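Local structure of enoyl-CoA hydratase (Geobacillus kaustophilus, 2PPY) at residues 23-28 against 59-64; 64-69 against 106-111; 244-249 against 260-265. The protein probably catalyses the hydration of enoyl-CoA thioesters in fatty acid beta-oxidation. One frame throughout, in Å; residues are numbered along the deposited sequence.

How the contacts relate
Contacts 1 and 2 are neighbours, with centres about 8 Å apart, and follow one another along the chain. Lys64 belongs to both, and strand 55-60 lies between the strands 19-24 and 103-108 that they bring in, so both lie where neighbouring strands of the crotonase core sheet end and pass into loops. Ser60 of contact 1 joins them through OG, 2.8 Å from Phe65 O. In relatives, the loop containing 64-69 supplies part of the oxyanion hole for the thioester carbonyl, which probably places contact 2 beside the active site. Contact 3 lies apart, about 37 Å from contact 1 and 36 Å from contact 2 between centres, at the C-terminal end.

Contact 1 (23-28 against 59-64); sequences HLHINK and MSDVPK
His23 lies with one face of its imidazole against the side chain of Met59, present here as selenomethionine. Met59 CG sits almost over the middle of the ring, 3.9 Å from its centroid, in a CH-pi contact, and SE approaches obliquely, 3.4 Å from His23 CE1. The two residues form a parallel bridge between strands 19-24 and 55-60, so their side chains leave the same face of the sheet and run alongside each other. Methionine suits this place because its slim, polarisable chain can lie flat along a ring.

The carboxylate of Asp61 comes to the ring edge and crosses the His23 side chain at about a right angle. His23 ND1 donates to Asp61 OD1 at 2.6 Å, a nearly straight bond (170°) that meets the syn lone pair in the plane of the imidazole. In His23, chi1 of -72° sets CG beside the backbone N, and the ring's turn (chi2 -114°) brings ND1 to that oxygen. Arg194 forms a salt bridge with the same OD1, while His23 NE2 is bonded to Glu21.

Main-chain bonds fix the register: Leu24 N donates to Met59 O at 2.9 Å, and Asp61 N to Leu24 O at 3.0 Å. Beyond them the chains leave the sheet. Ser60 OG accepts from Val62 N in an ST turn and is also bonded to Phe65 O. Val62 packs its methyls against the other backbone, CG1 only 3.0 Å from Lys28 O and CG2 3.3 Å from Asn27 O, a tight fit for a compact branched side chain.

With an acidic partner at each ring nitrogen, His23 would probably favour the doubly protonated, positively charged form, so that Glu21, His23, Asp61 and Arg194 make an alternating row of charges between the sheet and helix 193-205.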
ATOM      1  N   HIS A  23      10.555  19.499 -28.670  1.00 25.12           N
ATOM      2  CA  HIS A  23       9.523  19.928 -29.601  1.00 24.00           C
ATOM      3  C   HIS A  23       9.010  18.744 -30.396  1.00 24.80           C
ATOM      4  O   HIS A  23       9.788  17.980 -30.959  1.00 23.77           O
ATOM      5  CB  HIS A  23      10.066  20.994 -30.553  1.00 26.07           C
ATOM      6  CG  HIS A  23      10.301  22.320 -29.902  1.00 27.12           C
ATOM      7  ND1 HIS A  23       9.573  23.447 -30.220  1.00 28.88           N
ATOM      8  CD2 HIS A  23      11.180  22.699 -28.943  1.00 24.14           C
ATOM      9  CE1 HIS A  23       9.995  24.462 -29.488  1.00 32.53           C
ATOM     10  NE2 HIS A  23      10.970  24.036 -28.706  1.00 32.43           N
ATOM     11  N   LEU A  24       7.691  18.598 -30.434  1.00 26.88           N
ATOM     12  CA  LEU A  24       7.068  17.507 -31.159  1.00 25.15           C
ATOM     13  C   LEU A  24       6.611  17.972 -32.544  1.00 26.15           C
ATOM     14  O   LEU A  24       5.900  18.968 -32.670  1.00 23.60           O
ATOM     15  CB  LEU A  24       5.864  16.983 -30.371  1.00 25.36           C
ATOM     16  CG  LEU A  24       6.099  16.646 -28.890  1.00 27.34           C
ATOM     17  CD1 LEU A  24       4.797  16.158 -28.264  1.00 28.34           C
ATOM     18  CD2 LEU A  24       7.176  15.586 -28.759  1.00 20.62           C
ATOM     19  N   HIS A  25       7.037  17.255 -33.577  1.00 26.17           N
ATOM     20  CA  HIS A  25       6.659  17.566 -34.952  1.00 29.83           C
ATOM     21  C   HIS A  25       6.514  16.254 -35.717  1.00 31.33           C
ATOM     22  O   HIS A  25       7.353  15.904 -36.537  1.00 33.27           O
ATOM     23  CB  HIS A  25       7.710  18.467 -35.631  1.00 25.00           C
ATOM     24  CG  HIS A  25       9.121  17.983 -35.478  1.00 19.13           C
ATOM     25  ND1 HIS A  25      10.036  18.615 -34.665  1.00 28.00           N
ATOM     26  CD2 HIS A  25       9.777  16.942 -36.045  1.00 18.92           C
ATOM     27  CE1 HIS A  25      11.196  17.984 -34.737  1.00 20.70           C
ATOM     28  NE2 HIS A  25      11.064  16.965 -35.568  1.00 23.39           N
ATOM     29  N   ILE A  26       5.431  15.535 -35.446  1.00 29.86           N
ATOM     30  CA  ILE A  26       5.187  14.247 -36.071  1.00 30.64           C
ATOM     31  C   ILE A  26       4.304  14.324 -37.311  1.00 34.67           C
ATOM     32  O   ILE A  26       4.596  13.715 -38.340  1.00 34.05           O
ATOM     33  CB  ILE A  26       4.524  13.286 -35.076  1.00 28.19           C
ATOM     34  CG1 ILE A  26       5.291  13.298 -33.754  1.00 30.40           C
ATOM     35  CG2 ILE A  26       4.484  11.881 -35.650  1.00 21.57           C
ATOM     36  CD1 ILE A  26       4.504  12.723 -32.589  1.00 32.77           C
ATOM     37  N   ASN A  27       3.207  15.060 -37.199  1.00 30.83           N
ATOM     38  CA  ASN A  27       2.269  15.207 -38.301  1.00 30.67           C
ATOM     39  C   ASN A  27       1.175  16.201 -37.937  1.00 30.75           C
ATOM     40  O   ASN A  27       1.233  16.849 -36.894  1.00 29.50           O
ATOM     41  CB  ASN A  27       1.651  13.844 -38.680  1.00 27.13           C
ATOM     42  CG  ASN A  27       1.038  13.119 -37.497  1.00 31.60           C
ATOM     43  OD1 ASN A  27       0.421  13.735 -36.632  1.00 28.41           O
ATOM     44  ND2 ASN A  27       1.184  11.792 -37.467  1.00 23.00           N
ATOM     45  N   LYS A  28       0.188  16.304 -38.818  1.00 32.63           N
ATOM     46  CA  LYS A  28      -0.914  17.237 -38.644  1.00 32.77           C
ATOM     47  C   LYS A  28      -1.500  17.300 -37.236  1.00 31.59           C
ATOM     48  O   LYS A  28      -1.866  18.380 -36.761  1.00 31.51           O
ATOM     49  CB  LYS A  28      -2.036  16.882 -39.629  1.00 41.07           C
ATOM     50  CG  LYS A  28      -2.474  15.416 -39.498  1.00 52.55           C
ATOM     51  CD  LYS A  28      -3.502  14.975 -40.551  1.00 56.59           C
ATOM     52  CE  LYS A  28      -3.646  15.951 -41.704  1.00 56.06           C
ATOM     53  NZ  LYS A  28      -4.601  15.408 -42.728  1.00 60.13           N
HETATM   54  N   MSE A  59       6.791  20.689 -25.689  1.00 20.73           N
HETATM   55  CA  MSE A  59       5.856  21.490 -26.468  1.00 23.82           C
HETATM   56  C   MSE A  59       5.688  20.953 -27.881  1.00 21.13           C
HETATM   57  O   MSE A  59       6.415  20.059 -28.306  1.00 20.03           O
HETATM   58  CB  MSE A  59       6.279  22.968 -26.495  1.00 28.39           C
HETATM   59  CG  MSE A  59       7.772  23.236 -26.545  1.00 36.74           C
HETATM   60 SE   MSE A  59       8.163  25.146 -26.686  1.00 48.92          SE
HETATM   61  CE  MSE A  59       8.254  25.634 -24.825  1.00 38.77           C
ATOM     62  N   SER A  60       4.710  21.495 -28.596  1.00 25.57           N
ATOM     63  CA  SER A  60       4.410  21.060 -29.953  1.00 26.32           C
ATOM     64  C   SER A  60       4.601  22.174 -30.972  1.00 27.61           C
ATOM     65  O   SER A  60       4.284  23.334 -30.698  1.00 28.29           O
ATOM     66  CB  SER A  60       2.963  20.556 -30.020  1.00 26.67           C
ATOM     67  OG  SER A  60       2.569  20.262 -31.350  1.00 18.57           O
ATOM     68  N   ASP A  61       5.117  21.818 -32.145  1.00 26.78           N
ATOM     69  CA  ASP A  61       5.327  22.794 -33.208  1.00 27.52           C
ATOM     70  C   ASP A  61       4.180  22.716 -34.205  1.00 30.27           C
ATOM     71  O   ASP A  61       4.198  23.389 -35.233  1.00 35.43           O
ATOM     72  CB  ASP A  61       6.645  22.540 -33.946  1.00 27.17           C
ATOM     73  CG  ASP A  61       7.860  22.721 -33.060  1.00 28.64           C
ATOM     74  OD1 ASP A  61       7.850  23.630 -32.200  1.00 31.61           O
ATOM     75  OD2 ASP A  61       8.835  21.960 -33.236  1.00 36.93           O
ATOM     76  N   VAL A  62       3.189  21.883 -33.903  1.00 29.44           N
ATOM     77  CA  VAL A  62       2.032  21.726 -34.775  1.00 29.87           C
ATOM     78  C   VAL A  62       0.943  22.716 -34.356  1.00 32.62           C
ATOM     79  O   VAL A  62       0.538  22.770 -33.193  1.00 27.61           O
ATOM     80  CB  VAL A  62       1.487  20.284 -34.725  1.00 30.61           C
ATOM     81  CG1 VAL A  62       0.281  20.143 -35.642  1.00 27.97           C
ATOM     82  CG2 VAL A  62       2.582  19.309 -35.149  1.00 32.95           C
ATOM     83  N   PRO A  63       0.454  23.513 -35.316  1.00 34.89           N
ATOM     84  CA  PRO A  63      -0.578  24.533 -35.137  1.00 39.59           C
ATOM     85  C   PRO A  63      -1.676  24.337 -34.083  1.00 38.68           C
ATOM     86  O   PRO A  63      -1.625  24.944 -33.011  1.00 43.29           O
ATOM     87  CB  PRO A  63      -1.138  24.688 -36.547  1.00 40.34           C
ATOM     88  CG  PRO A  63       0.098  24.572 -37.371  1.00 36.89           C
ATOM     89  CD  PRO A  63       0.801  23.378 -36.744  1.00 33.67           C
ATOM     90  N   LYS A  64      -2.661  23.498 -34.383  1.00 33.55           N
ATOM     91  CA  LYS A  64      -3.792  23.297 -33.474  1.00 33.98           C
ATOM     92  C   LYS A  64      -3.737  22.102 -32.523  1.00 31.81           C
ATOM     93  O   LYS A  64      -4.706  21.844 -31.806  1.00 26.04           O
ATOM     94  CB  LYS A  64      -5.083  23.201 -34.293  1.00 34.86           C
ATOM     95  CG  LYS A  64      -5.310  24.364 -35.248  1.00 39.39           C
ATOM     96  CD  LYS A  64      -5.548  25.661 -34.492  1.00 46.35           C
ATOM     97  CE  LYS A  64      -5.803  26.822 -35.441  1.00 45.53           C
ATOM     98  NZ  LYS A  64      -6.072  28.092 -34.708  1.00 46.30           N
TER

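Contact 2 (64-69 against 106-111); sequences KFFSAG and ACLEGH
The chain of 64-69 turns a corner at Phe66 and meets 106-111 with end-to-end directions 103° apart, through one parallel bridge between Phe65 and His111. His111 N donates to Lys64 O at 2.9 Å, and His111 O accepts twice, from Phe66 N at 2.8 Å and from Ser67 N at 3.2 Å. The Ser67 bond runs nearly along the C=O axis, whereas Phe66 N stands above the carbonyl plane. Gly110 suits the crossing because its CA lies only 4.0 Å from Phe65 CA, and a side chain there would collide with Lys64 C and Phe65 N.

The His111 imidazole points its edge at the face of Phe65, a T-shaped pair with centroids 5.0 Å apart and planes at 74°; ND1 stands over the middle of the phenyl ring. Phe66 has CG anti to its backbone N (chi1 167°), which swings the ring inward to Leu108. Leu108 CD2 lies 3.5 Å from the centroid of the Phe66 ring, a CH-pi contact over the face, and Val58 also packs on this buried ring.

Ser67 OG accepts from Gly69 N in an ST turn and is bonded to Asn30 O. Backbone bonds thus hold the corner while Phe65 packs with His111 and Phe66 with Leu108, and the doubly used His111 carbonyl would probably hold the amides of Phe66 and Ser67 in a fixed orientation.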
ATOM      1  N   LYS A  64      -2.661  23.498 -34.383  1.00 33.55           N
ATOM      2  CA  LYS A  64      -3.792  23.297 -33.474  1.00 33.98           C
ATOM      3  C   LYS A  64      -3.737  22.102 -32.523  1.00 31.81           C
ATOM      4  O   LYS A  64      -4.706  21.844 -31.806  1.00 26.04           O
ATOM      5  CB  LYS A  64      -5.083  23.201 -34.293  1.00 34.86           C
ATOM      6  CG  LYS A  64      -5.310  24.364 -35.248  1.00 39.39           C
ATOM      7  CD  LYS A  64      -5.548  25.661 -34.492  1.00 46.35           C
ATOM      8  CE  LYS A  64      -5.803  26.822 -35.441  1.00 45.53           C
ATOM      9  NZ  LYS A  64      -6.072  28.092 -34.708  1.00 46.30           N
ATOM     10  N   PHE A  65      -2.625  21.374 -32.504  1.00 28.01           N
ATOM     11  CA  PHE A  65      -2.531  20.205 -31.636  1.00 28.31           C
ATOM     12  C   PHE A  65      -1.250  20.096 -30.838  1.00 28.09           C
ATOM     13  O   PHE A  65      -0.176  20.481 -31.300  1.00 29.92           O
ATOM     14  CB  PHE A  65      -2.624  18.901 -32.438  1.00 24.87           C
ATOM     15  CG  PHE A  65      -3.907  18.714 -33.193  1.00 29.95           C
ATOM     16  CD1 PHE A  65      -4.244  19.550 -34.252  1.00 29.89           C
ATOM     17  CD2 PHE A  65      -4.742  17.646 -32.894  1.00 27.30           C
ATOM     18  CE1 PHE A  65      -5.392  19.321 -35.000  1.00 28.25           C
ATOM     19  CE2 PHE A  65      -5.895  17.410 -33.638  1.00 30.49           C
ATOM     20  CZ  PHE A  65      -6.217  18.245 -34.693  1.00 27.99           C
ATOM     21  N   PHE A  66      -1.380  19.564 -29.628  1.00 26.56           N
ATOM     22  CA  PHE A  66      -0.217  19.282 -28.803  1.00 23.50           C
ATOM     23  C   PHE A  66       0.004  17.861 -29.315  1.00 21.13           C
ATOM     24  O   PHE A  66       1.079  17.513 -29.796  1.00 23.60           O
ATOM     25  CB  PHE A  66      -0.571  19.248 -27.315  1.00 22.79           C
ATOM     26  CG  PHE A  66       0.516  18.669 -26.453  1.00 18.02           C
ATOM     27  CD1 PHE A  66       1.702  19.359 -26.250  1.00 16.42           C
ATOM     28  CD2 PHE A  66       0.370  17.409 -25.880  1.00 16.62           C
ATOM     29  CE1 PHE A  66       2.728  18.808 -25.492  1.00 15.81           C
ATOM     30  CE2 PHE A  66       1.389  16.847 -25.121  1.00 18.84           C
ATOM     31  CZ  PHE A  66       2.573  17.550 -24.927  1.00 16.23           C
ATOM     32  N   SER A  67      -1.067  17.068 -29.236  1.00 20.68           N
ATOM     33  CA  SER A  67      -1.079  15.684 -29.703  1.00 20.65           C
ATOM     34  C   SER A  67      -2.462  15.068 -29.528  1.00 22.88           C
ATOM     35  O   SER A  67      -3.107  15.242 -28.486  1.00 21.19           O
ATOM     36  CB  SER A  67      -0.052  14.839 -28.945  1.00 19.62           C
ATOM     37  OG  SER A  67      -0.155  13.477 -29.323  1.00 14.84           O
ATOM     38  N   ALA A  68      -2.920  14.348 -30.548  1.00 23.32           N
ATOM     39  CA  ALA A  68      -4.227  13.701 -30.490  1.00 20.78           C
ATOM     40  C   ALA A  68      -4.109  12.234 -30.083  1.00 20.59           C
ATOM     41  O   ALA A  68      -5.049  11.464 -30.250  1.00 22.87           O
ATOM     42  CB  ALA A  68      -4.933  13.815 -31.837  1.00 25.11           C
ATOM     43  N   GLY A  69      -2.952  11.844 -29.558  1.00 20.79           N
ATOM     44  CA  GLY A  69      -2.777  10.466 -29.132  1.00 21.22           C
ATOM     45  C   GLY A  69      -2.139   9.536 -30.149  1.00 22.84           C
ATOM     46  O   GLY A  69      -1.414   9.968 -31.043  1.00 29.26           O
ATOM     47  N   ALA A 106       4.554  20.229 -19.270  1.00 17.30           N
ATOM     48  CA  ALA A 106       3.877  20.054 -20.546  1.00 17.64           C
ATOM     49  C   ALA A 106       3.324  21.411 -20.964  1.00 23.73           C
ATOM     50  O   ALA A 106       2.472  21.973 -20.277  1.00 20.73           O
ATOM     51  CB  ALA A 106       2.745  19.059 -20.404  1.00 14.12           C
ATOM     52  N   CYS A 107       3.819  21.944 -22.076  1.00 25.22           N
ATOM     53  CA  CYS A 107       3.350  23.234 -22.568  1.00 23.87           C
ATOM     54  C   CYS A 107       2.241  22.957 -23.575  1.00 23.86           C
ATOM     55  O   CYS A 107       2.509  22.660 -24.737  1.00 23.96           O
ATOM     56  CB  CYS A 107       4.491  23.999 -23.244  1.00 20.29           C
ATOM     57  SG  CYS A 107       4.055  25.698 -23.716  1.00 23.39           S
ATOM     58  N   LEU A 108       0.995  23.063 -23.125  1.00 20.18           N
ATOM     59  CA  LEU A 108      -0.144  22.777 -23.985  1.00 19.20           C
ATOM     60  C   LEU A 108      -0.688  24.004 -24.721  1.00 22.03           C
ATOM     61  O   LEU A 108      -1.289  24.897 -24.118  1.00 20.55           O
ATOM     62  CB  LEU A 108      -1.244  22.120 -23.147  1.00 16.15           C
ATOM     63  CG  LEU A 108      -0.760  20.929 -22.304  1.00 15.85           C
ATOM     64  CD1 LEU A 108      -1.907  20.420 -21.431  1.00 16.93           C
ATOM     65  CD2 LEU A 108      -0.237  19.812 -23.213  1.00 15.36           C
ATOM     66  N   GLU A 109      -0.474  24.035 -26.034  1.00 20.65           N
ATOM     67  CA  GLU A 109      -0.932  25.147 -26.861  1.00 23.62           C
ATOM     68  C   GLU A 109      -2.022  24.737 -27.840  1.00 21.97           C
ATOM     69  O   GLU A 109      -2.587  25.579 -28.534  1.00 26.28           O
ATOM     70  CB  GLU A 109       0.242  25.753 -27.629  1.00 22.70           C
ATOM     71  CG  GLU A 109       1.211  26.533 -26.763  1.00 26.57           C
ATOM     72  CD  GLU A 109       2.432  26.990 -27.532  1.00 32.20           C
ATOM     73  OE1 GLU A 109       3.279  26.135 -27.866  1.00 33.64           O
ATOM     74  OE2 GLU A 109       2.543  28.204 -27.809  1.00 34.77           O
ATOM     75  N   GLY A 110      -2.316  23.442 -27.896  1.00 25.21           N
ATOM     76  CA  GLY A 110      -3.348  22.958 -28.796  1.00 24.97           C
ATOM     77  C   GLY A 110      -4.106  21.789 -28.199  1.00 24.61           C
ATOM     78  O   GLY A 110      -3.963  21.491 -27.016  1.00 25.59           O
ATOM     79  N   HIS A 111      -4.914  21.124 -29.017  1.00 24.80           N
ATOM     80  CA  HIS A 111      -5.689  19.981 -28.557  1.00 21.19           C
ATOM     81  C   HIS A 111      -4.786  18.964 -27.876  1.00 20.92           C
ATOM     82  O   HIS A 111      -3.753  18.568 -28.425  1.00 18.47           O
ATOM     83  CB  HIS A 111      -6.415  19.320 -29.733  1.00 20.77           C
ATOM     84  CG  HIS A 111      -7.484  20.174 -30.343  1.00 25.04           C
ATOM     85  ND1 HIS A 111      -7.528  20.463 -31.690  1.00 30.38           N
ATOM     86  CD2 HIS A 111      -8.548  20.801 -29.789  1.00 24.97           C
ATOM     87  CE1 HIS A 111      -8.575  21.234 -31.938  1.00 26.72           C
ATOM     88  NE2 HIS A 111      -9.207  21.452 -30.804  1.00 29.88           N
TER

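Contact 3 (244-249 against 260-265); sequences SEDAKE and PNWKGI
Hydrogen bonds centre on Asp246, in the first turn of helix 245-255, whose carboxylate faces the backbone amides of the chain's last residues. Lys263 N donates to OD1 of Asp246 at 3.0 Å, coming from above the carboxylate plane, and Gly264 N donates to OD2 of Asp246 at 3.1 Å along the syn lone pair. Weaker bonds to OD1 come from Gly264 N and Ile265 N. In return, Asp246 N donates to Ile265 O at 2.9 Å in the carbonyl plane, with a weak bond from Glu245 N to the same oxygen. An alanine in place of Asp246 would remove the carboxylate and would probably let the turn 263-265 loosen from the helix. Gly264 suits that turn through its positive phi (85°). Ser244 caps the helix, its OG accepting weakly from Ala247 N and bonded also to Leu241 O.

One salt bridge adds charge pairing: NZ of Lys263 reaches OE1 of Glu245 at 2.8 Å on the anti lone pair, the lysine chain bending at chi3 and crossing the extended glutamate at about a right angle. Glu249 bends at chi2 (60°), so that its OE2 lies by Pro260 CA and Asn261 N; the same oxygen is in a salt bridge with Arg258.

Van der Waals and aromatic contacts complete the interface. Trp262 brings its six-membered ring edge-on to the helix, CZ3 3.1 Å from Asp246 O, close to the ring plane. Pro260 CG lies over one face of the indole, offset toward its rim. Ile265 runs alongside Glu245, with Ile265 CD1 3.1 Å from Glu245 OE2.

The C-terminal tail thus folds back on the start of helix 245-255. Trp262 and Asp246 touch Ala208, just before helix 209-222, while Trp262 also packs on Ser141 of a second subunit and Ile265 on Arg81 of a third, placing the tail at subunit interfaces of the hexamer.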
ATOM      1  N   SER A 244      24.735  19.330   0.565  1.00 29.46           N
ATOM      2  CA  SER A 244      25.108  19.999  -0.679  1.00 30.95           C
ATOM      3  C   SER A 244      25.714  21.374  -0.429  1.00 35.37           C
ATOM      4  O   SER A 244      25.647  21.906   0.681  1.00 35.08           O
ATOM      5  CB  SER A 244      23.894  20.145  -1.606  1.00 28.76           C
ATOM      6  OG  SER A 244      23.005  21.158  -1.152  1.00 25.55           O
ATOM      7  N   GLU A 245      26.298  21.949  -1.476  1.00 39.00           N
ATOM      8  CA  GLU A 245      26.919  23.260  -1.379  1.00 40.79           C
ATOM      9  C   GLU A 245      25.873  24.365  -1.426  1.00 39.38           C
ATOM     10  O   GLU A 245      26.011  25.391  -0.760  1.00 42.10           O
ATOM     11  CB  GLU A 245      27.933  23.441  -2.510  1.00 47.21           C
ATOM     12  CG  GLU A 245      29.125  22.505  -2.397  1.00 61.11           C
ATOM     13  CD  GLU A 245      30.049  22.581  -3.594  1.00 69.49           C
ATOM     14  OE1 GLU A 245      30.491  23.698  -3.938  1.00 75.19           O
ATOM     15  OE2 GLU A 245      30.338  21.521  -4.187  1.00 72.18           O
ATOM     16  N   ASP A 246      24.822  24.155  -2.207  1.00 34.07           N
ATOM     17  CA  ASP A 246      23.767  25.150  -2.317  1.00 33.66           C
ATOM     18  C   ASP A 246      23.101  25.398  -0.972  1.00 31.43           C
ATOM     19  O   ASP A 246      22.692  26.517  -0.676  1.00 30.02           O
ATOM     20  CB  ASP A 246      22.728  24.706  -3.347  1.00 39.50           C
ATOM     21  CG  ASP A 246      23.189  24.941  -4.771  1.00 40.68           C
ATOM     22  OD1 ASP A 246      24.408  24.844  -5.023  1.00 43.12           O
ATOM     23  OD2 ASP A 246      22.334  25.213  -5.638  1.00 43.75           O
ATOM     24  N   ALA A 247      22.990  24.348  -0.160  1.00 31.88           N
ATOM     25  CA  ALA A 247      22.379  24.464   1.162  1.00 32.05           C
ATOM     26  C   ALA A 247      23.242  25.385   2.012  1.00 30.40           C
ATOM     27  O   ALA A 247      22.745  26.314   2.651  1.00 31.64           O
ATOM     28  CB  ALA A 247      22.275  23.089   1.818  1.00 25.33           C
ATOM     29  N   LYS A 248      24.542  25.110   2.017  1.00 35.67           N
ATOM     30  CA  LYS A 248      25.499  25.918   2.758  1.00 36.29           C
ATOM     31  C   LYS A 248      25.320  27.356   2.284  1.00 36.72           C
ATOM     32  O   LYS A 248      25.059  28.262   3.075  1.00 33.71           O
ATOM     33  CB  LYS A 248      26.924  25.446   2.456  1.00 42.79           C
ATOM     34  CG  LYS A 248      27.256  24.044   2.956  1.00 55.84           C
ATOM     35  CD  LYS A 248      28.477  23.479   2.230  1.00 69.34           C
ATOM     36  CE  LYS A 248      29.140  22.336   3.002  1.00 74.62           C
ATOM     37  NZ  LYS A 248      28.218  21.210   3.324  1.00 74.33           N
ATOM     38  N   GLU A 249      25.444  27.540   0.974  1.00 34.79           N
ATOM     39  CA  GLU A 249      25.301  28.845   0.341  1.00 38.27           C
ATOM     40  C   GLU A 249      23.959  29.500   0.654  1.00 39.90           C
ATOM     41  O   GLU A 249      23.899  30.682   0.987  1.00 43.77           O
ATOM     42  CB  GLU A 249      25.455  28.690  -1.175  1.00 38.09           C
ATOM     43  CG  GLU A 249      25.254  29.965  -1.979  1.00 41.94           C
ATOM     44  CD  GLU A 249      26.230  31.063  -1.599  1.00 48.79           C
ATOM     45  OE1 GLU A 249      27.438  30.767  -1.467  1.00 53.53           O
ATOM     46  OE2 GLU A 249      25.791  32.221  -1.443  1.00 44.13           O
ATOM     47  N   PRO A 260      21.884  34.603  -2.891  1.00 48.52           N
ATOM     48  CA  PRO A 260      22.659  33.363  -2.961  1.00 45.67           C
ATOM     49  C   PRO A 260      23.026  33.021  -4.393  1.00 45.03           C
ATOM     50  O   PRO A 260      22.281  33.329  -5.322  1.00 44.79           O
ATOM     51  CB  PRO A 260      21.715  32.338  -2.345  1.00 45.78           C
ATOM     52  CG  PRO A 260      20.376  32.841  -2.774  1.00 45.71           C
ATOM     53  CD  PRO A 260      20.487  34.324  -2.514  1.00 45.85           C
ATOM     54  N   ASN A 261      24.182  32.387  -4.568  1.00 46.64           N
ATOM     55  CA  ASN A 261      24.650  31.994  -5.891  1.00 49.12           C
ATOM     56  C   ASN A 261      24.633  30.476  -6.010  1.00 44.69           C
ATOM     57  O   ASN A 261      25.588  29.786  -5.643  1.00 40.49           O
ATOM     58  CB  ASN A 261      26.060  32.536  -6.132  1.00 58.78           C
ATOM     59  CG  ASN A 261      26.125  34.050  -6.020  1.00 69.19           C
ATOM     60  OD1 ASN A 261      25.404  34.768  -6.716  1.00 73.56           O
ATOM     61  ND2 ASN A 261      26.991  34.542  -5.141  1.00 75.13           N
ATOM     62  N   TRP A 262      23.526  29.969  -6.536  1.00 42.87           N
ATOM     63  CA  TRP A 262      23.314  28.539  -6.707  1.00 37.41           C
ATOM     64  C   TRP A 262      24.260  27.898  -7.707  1.00 36.68           C
ATOM     65  O   TRP A 262      24.499  28.435  -8.787  1.00 39.26           O
ATOM     66  CB  TRP A 262      21.877  28.299  -7.147  1.00 31.46           C
ATOM     67  CG  TRP A 262      20.884  29.016  -6.298  1.00 23.21           C
ATOM     68  CD1 TRP A 262      19.983  29.954  -6.708  1.00 22.42           C
ATOM     69  CD2 TRP A 262      20.668  28.835  -4.893  1.00 21.71           C
ATOM     70  NE1 TRP A 262      19.216  30.368  -5.645  1.00 27.19           N
ATOM     71  CE2 TRP A 262      19.617  29.699  -4.520  1.00 22.34           C
ATOM     72  CE3 TRP A 262      21.264  28.030  -3.912  1.00 23.26           C
ATOM     73  CZ2 TRP A 262      19.143  29.776  -3.206  1.00 23.67           C
ATOM     74  CZ3 TRP A 262      20.794  28.107  -2.607  1.00 21.08           C
ATOM     75  CH2 TRP A 262      19.743  28.978  -2.267  1.00 20.87           C
ATOM     76  N   LYS A 263      24.789  26.736  -7.341  1.00 40.09           N
ATOM     77  CA  LYS A 263      25.702  26.005  -8.207  1.00 44.87           C
ATOM     78  C   LYS A 263      25.053  24.718  -8.701  1.00 42.55           C
ATOM     79  O   LYS A 263      25.570  24.059  -9.600  1.00 46.60           O
ATOM     80  CB  LYS A 263      27.003  25.698  -7.459  1.00 53.76           C
ATOM     81  CG  LYS A 263      27.897  26.920  -7.273  1.00 67.27           C
ATOM     82  CD  LYS A 263      29.019  26.667  -6.278  1.00 80.42           C
ATOM     83  CE  LYS A 263      28.480  26.530  -4.859  1.00 87.65           C
ATOM     84  NZ  LYS A 263      29.568  26.388  -3.852  1.00 90.10           N
ATOM     85  N   GLY A 264      23.915  24.369  -8.110  1.00 40.09           N
ATOM     86  CA  GLY A 264      23.206  23.169  -8.519  1.00 39.32           C
ATOM     87  C   GLY A 264      23.678  21.895  -7.847  1.00 37.40           C
ATOM     88  O   GLY A 264      23.154  20.817  -8.120  1.00 33.13           O
ATOM     89  N   ILE A 265      24.671  22.014  -6.973  1.00 36.00           N
ATOM     90  CA  ILE A 265      25.201  20.859  -6.260  1.00 34.17           C
ATOM     91  C   ILE A 265      25.333  21.178  -4.774  1.00 32.47           C
ATOM     92  O   ILE A 265      24.953  22.299  -4.381  1.00 22.36           O
ATOM     93  CB  ILE A 265      26.586  20.450  -6.803  1.00 42.51           C
ATOM     94  CG1 ILE A 265      27.608  21.555  -6.523  1.00 47.32           C
ATOM     95  CG2 ILE A 265      26.498  20.190  -8.299  1.00 42.40           C
ATOM     96  CD1 ILE A 265      29.024  21.198  -6.934  1.00 52.79           C
TER